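Local coordinates for halohydrin dehalogenase (Rhizobium radiobacter, PDB 4IY1), which probably converts vicinal halohydrins to epoxides by releasing halide and opens epoxides with nucleophiles such as cyanide, on a short-chain dehydrogenase/reductase scaffold, at residues E102-K107 and S147-A152; V170-P175 and G234-L239. The protein carries 37 engineered substitutions. All blocks are in the same frame, centred on the assembly; numbering follows the deposited sequence.

Contact 1: residues E102-K107 and S147-A152; sequences EALQIK and SARAGA. Engineered in segment 102-107: Lys-107 (natural residue Arg).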
# COMPACT_ATOMS: atom_id res chain seq x y z
N GLU B 102 -23.78 3.34 5.22
CA GLU B 102 -24.51 2.85 6.38
C GLU B 102 -24.26 1.36 6.61
O GLU B 102 -23.84 0.96 7.70
CB GLU B 102 -26.00 3.19 6.28
CG GLU B 102 -26.74 2.97 7.60
CD GLU B 102 -26.29 3.95 8.68
OE1 GLU B 102 -25.90 5.09 8.35
OE2 GLU B 102 -26.32 3.59 9.88
N ALA B 103 -24.44 0.53 5.57
CA ALA B 103 -24.31 -0.95 5.74
C ALA B 103 -22.86 -1.40 5.96
O ALA B 103 -22.60 -2.32 6.74
CB ALA B 103 -24.93 -1.71 4.54
N LEU B 104 -21.90 -0.78 5.25
CA LEU B 104 -20.55 -1.37 5.20
C LEU B 104 -19.57 -0.70 6.15
O LEU B 104 -18.54 -1.26 6.49
CB LEU B 104 -19.98 -1.33 3.77
CG LEU B 104 -20.80 -2.15 2.76
CD1 LEU B 104 -20.13 -2.16 1.40
CD2 LEU B 104 -21.02 -3.58 3.29
N GLN B 105 -19.91 0.51 6.60
CA GLN B 105 -18.94 1.37 7.29
C GLN B 105 -19.45 1.84 8.62
O GLN B 105 -18.77 1.68 9.65
CB GLN B 105 -18.61 2.56 6.41
CG GLN B 105 -17.17 2.98 6.43
CD GLN B 105 -16.94 4.22 5.56
OE1 GLN B 105 -17.40 4.27 4.43
NE2 GLN B 105 -16.23 5.22 6.09
N ILE B 106 -20.64 2.43 8.64
CA ILE B 106 -21.25 2.87 9.94
C ILE B 106 -21.52 1.66 10.84
O ILE B 106 -21.31 1.69 12.07
CB ILE B 106 -22.56 3.65 9.74
CG1 ILE B 106 -22.41 4.78 8.72
CG2 ILE B 106 -23.10 4.14 11.06
CD1 ILE B 106 -21.35 5.81 9.05
N LYS B 107 -21.87 0.55 10.21
CA LYS B 107 -22.24 -0.66 10.96
C LYS B 107 -21.08 -1.20 11.78
O LYS B 107 -21.22 -1.41 12.98
CB LYS B 107 -22.85 -1.73 10.01
CG LYS B 107 -23.20 -3.06 10.68
CD LYS B 107 -24.39 -2.91 11.64
CE LYS B 107 -25.67 -2.55 10.91
NZ LYS B 107 -26.67 -2.10 11.89
N SER B 147 -15.26 1.99 -2.07
CA SER B 147 -14.86 3.07 -1.17
C SER B 147 -15.35 2.89 0.26
O SER B 147 -14.59 3.07 1.20
CB SER B 147 -15.23 4.44 -1.75
OG SER B 147 -16.53 4.80 -1.43
N ALA B 148 -16.58 2.41 0.43
CA ALA B 148 -17.07 2.05 1.77
C ALA B 148 -16.33 0.90 2.41
O ALA B 148 -16.03 0.92 3.63
CB ALA B 148 -18.58 1.76 1.73
N ARG B 149 -15.91 -0.06 1.59
CA ARG B 149 -15.12 -1.15 2.15
C ARG B 149 -13.74 -0.64 2.58
O ARG B 149 -13.13 -1.19 3.48
CB ARG B 149 -14.98 -2.32 1.14
CG ARG B 149 -16.28 -3.06 0.83
CD ARG B 149 -16.75 -3.89 2.04
NE ARG B 149 -17.76 -4.87 1.68
CZ ARG B 149 -18.30 -5.75 2.53
NH1 ARG B 149 -18.08 -5.63 3.83
NH2 ARG B 149 -19.11 -6.72 2.08
N ALA B 150 -13.17 0.29 1.81
CA ALA B 150 -11.84 0.86 2.14
C ALA B 150 -11.94 1.68 3.44
O ALA B 150 -11.07 1.61 4.32
CB ALA B 150 -11.37 1.76 1.00
N GLY B 151 -13.08 2.35 3.59
CA GLY B 151 -13.44 3.01 4.86
C GLY B 151 -13.38 2.06 6.04
O GLY B 151 -12.76 2.35 7.06
N ALA B 152 -13.93 0.86 5.86
CA ALA B 152 -14.02 -0.09 6.97
C ALA B 152 -12.69 -0.74 7.31
O ALA B 152 -12.36 -0.93 8.49
CB ALA B 152 -15.08 -1.14 6.69
O HOH W 1 -17.15 -3.48 5.63
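Two nearly parallel helical segments, 102-107 and 147-152, run so that their axes approach to 8.1 Å at 16°, and come closest where the CA of Gln-105 lies 5.1 Å from the CA of Ala-152. The first contains a wider pi-type turn over 102-106. Leu-104, with CG beside the backbone N, sets CB against Ala-148 CB and lays CD2 over the centre of one face of the Arg-149 guanidinium, 3.6 Å from CZ. Leu-104 CD1 rests 3.6 Å from Arg-149 NE. Arg-149 starts away from helix 94-122, but a bend at chi2 (-71°) brings its head back across Leu-104, where NH2 hydrogen-bonds Asp-80 O and Tyr-145 OH. A water bridges the helices, donating to Leu-104 O (2.8 Å) and accepting from Arg-149 NH1 (3.0 Å). These are the long helices that short-chain dehydrogenases typically use to build a four-helix bundle between subunits; accordingly Gln-105 OE1 and NE2 bond to Gln-105 and Tyr-97 of the second subunit. The Gln-105 chain, extended beyond CG, lays CD 3.8 Å from Gly-151 CA, where a CB on residue 151 would clash with it. Ala-152 CB abuts Leu-104 O at 3.5 Å.

Contact 2: residues V170-P175 and G234-L239; sequences VFAIAP and GQVFWL. Engineered in segment 170-175: Ala-174 (natural residue Gly).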
# COMPACT_ATOMS: atom_id res chain seq x y z
N VAL B 170 -6.97 -5.43 16.64
CA VAL B 170 -8.06 -5.16 15.68
C VAL B 170 -7.57 -5.51 14.25
O VAL B 170 -6.43 -5.25 13.93
CB VAL B 170 -8.50 -3.68 15.74
CG1 VAL B 170 -9.66 -3.41 14.83
CG2 VAL B 170 -8.86 -3.25 17.19
N PHE B 171 -8.41 -6.17 13.46
CA PHE B 171 -7.99 -6.78 12.17
C PHE B 171 -9.09 -6.51 11.17
O PHE B 171 -10.27 -6.49 11.54
CB PHE B 171 -7.87 -8.30 12.28
CG PHE B 171 -6.87 -8.76 13.28
CD1 PHE B 171 -7.28 -9.34 14.45
CD2 PHE B 171 -5.50 -8.64 13.02
CE1 PHE B 171 -6.36 -9.81 15.38
CE2 PHE B 171 -4.58 -9.07 13.96
CZ PHE B 171 -5.00 -9.65 15.12
N ALA B 172 -8.74 -6.39 9.88
CA ALA B 172 -9.73 -6.51 8.80
C ALA B 172 -9.41 -7.69 7.87
O ALA B 172 -8.25 -7.95 7.56
CB ALA B 172 -9.83 -5.22 7.99
N ILE B 173 -10.43 -8.41 7.43
CA ILE B 173 -10.22 -9.48 6.45
C ILE B 173 -10.89 -9.08 5.16
O ILE B 173 -12.10 -8.88 5.13
CB ILE B 173 -10.78 -10.84 6.92
CG1 ILE B 173 -9.97 -11.38 8.09
CG2 ILE B 173 -10.73 -11.87 5.76
CD1 ILE B 173 -10.67 -12.55 8.81
N ALA B 174 -10.11 -8.94 4.10
CA ALA B 174 -10.60 -8.36 2.87
C ALA B 174 -10.64 -9.48 1.79
O ALA B 174 -9.64 -9.76 1.17
CB ALA B 174 -9.66 -7.23 2.40
N PRO B 175 -11.79 -10.14 1.63
CA PRO B 175 -11.82 -11.32 0.77
C PRO B 175 -12.14 -11.01 -0.67
O PRO B 175 -12.63 -9.92 -1.00
CB PRO B 175 -12.93 -12.19 1.40
CG PRO B 175 -13.40 -11.45 2.62
CD PRO B 175 -12.98 -10.03 2.47
N GLY B 234 -3.90 -4.66 13.45
CA GLY B 234 -3.87 -3.58 12.44
C GLY B 234 -3.73 -4.05 10.98
O GLY B 234 -4.08 -3.34 10.08
N GLN B 235 -3.37 -5.31 10.80
CA GLN B 235 -3.28 -5.94 9.47
C GLN B 235 -4.63 -6.05 8.80
O GLN B 235 -5.63 -6.41 9.43
CB GLN B 235 -2.68 -7.35 9.60
CG GLN B 235 -2.40 -8.08 8.29
CD GLN B 235 -1.07 -7.65 7.67
OE1 GLN B 235 -0.05 -7.59 8.36
NE2 GLN B 235 -1.12 -7.23 6.42
N VAL B 236 -4.65 -5.70 7.53
CA VAL B 236 -5.71 -6.06 6.59
C VAL B 236 -5.24 -7.30 5.80
O VAL B 236 -4.20 -7.27 5.15
CB VAL B 236 -5.93 -4.91 5.60
CG1 VAL B 236 -7.09 -5.21 4.66
CG2 VAL B 236 -6.18 -3.60 6.36
N PHE B 237 -5.99 -8.39 5.88
CA PHE B 237 -5.58 -9.64 5.24
C PHE B 237 -6.31 -9.76 3.92
O PHE B 237 -7.51 -9.59 3.87
CB PHE B 237 -5.98 -10.83 6.11
CG PHE B 237 -5.34 -10.81 7.46
CD1 PHE B 237 -4.15 -11.49 7.68
CD2 PHE B 237 -5.88 -10.06 8.49
CE1 PHE B 237 -3.58 -11.51 8.93
CE2 PHE B 237 -5.28 -10.04 9.73
CZ PHE B 237 -4.13 -10.74 9.95
N TRP B 238 -5.54 -9.87 2.84
CA TRP B 238 -6.11 -9.95 1.48
C TRP B 238 -6.30 -11.40 1.12
O TRP B 238 -5.32 -12.09 0.75
CB TRP B 238 -5.20 -9.24 0.49
CG TRP B 238 -4.94 -7.77 0.83
CD1 TRP B 238 -3.93 -7.24 1.66
CD2 TRP B 238 -5.76 -6.61 0.44
NE1 TRP B 238 -4.04 -5.86 1.76
CE2 TRP B 238 -5.11 -5.42 1.04
CE3 TRP B 238 -6.87 -6.44 -0.39
CZ2 TRP B 238 -5.61 -4.14 0.84
CZ3 TRP B 238 -7.38 -5.14 -0.55
CH2 TRP B 238 -6.76 -4.02 0.04
N LEU B 239 -7.48 -11.91 1.50
CA LEU B 239 -7.89 -13.32 1.31
C LEU B 239 -8.50 -13.49 -0.07
O LEU B 239 -9.73 -13.51 -0.21
CB LEU B 239 -9.00 -13.66 2.32
CG LEU B 239 -8.99 -14.88 3.25
CD1 LEU B 239 -10.39 -15.22 3.75
CD2 LEU B 239 -8.26 -16.10 2.73
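Strand 236-239 lies parallel to strand 170-175, the axes of the two segments approaching to 4.6 Å, in a ladder that pairs Ala-172 with Val-236, Ile-173 with Phe-237, Ala-174 with Trp-238 and Pro-175 with Leu-239. Gly-234 N opens the run with a short bond to Val-170 O (2.6 Å), nearly along the C=O axis; at its positive phi of 94° a side chain would jam against the preceding carbonyl. Ala-172 then donates from N to Gln-235 O and accepts at O from Phe-237 N. Phe-237 O in turn receives Ala-174 N at 2.7 Å, and the last rung, Leu-239 N to Ala-174 O, is weak. This is the final parallel pair of the Rossmann-type sheet, with 236-239 as its outermost strand in the chain.

On the Phe-237 face, the ring of Phe-237 fits between neighbours: Gln-235 CG sits 3.5 Å above its centre, while Phe-171 CD2 meets its edge at CE2 (3.6 Å) and Ala-172 O lies in its plane, 3.3 Å from Phe-237 CD2. The two phenylalanine rings meet obliquely, planes at 54°, and both touch Leu-224 of helix 214-225. An alanine at Phe-237 would probably loosen the packing of Phe-171 and Gln-235 CG and weaken the fit to Leu-224. Further along, Ile-173 and Leu-239 lie side by side, Ile-173 CG2 to Leu-239 CD1 at 3.9 Å. On the opposite face, with Ala-172, Ala-174, Val-236 and Trp-238, small groups meet a large ring: the CB of engineered Ala-174 lies 4.0 Å from Val-236 CG1, and both methyls lie against the Trp-238 indole near its rim. Gln-235 OE1 reaches across to Trp-238 N of the third subunit, whose Phe-237 also packs on Phe-237 here.

Both segments of contact 1 precede those of contact 2 in the sequence; the centres lie about 14 Å apart, and the nearest atoms, about 5 Å apart, do not meet. Helix 143-163, which supplies 147-152, leads directly to strand 170-175; with strand 126-130 before it, it makes a beta-alpha-beta crossover. Its later residue Ala-156 packs on Ala-172, so one helix serves both contacts. Contact 1 therefore belongs to the helical layer on one side of the seven-stranded parallel sheet, and contact 2 to the sheet's last two strands, with helix 214-225 on the other side. Contact 1 adjoins the second subunit and contact 2 the third, placing them at two different interfaces of the tetramer.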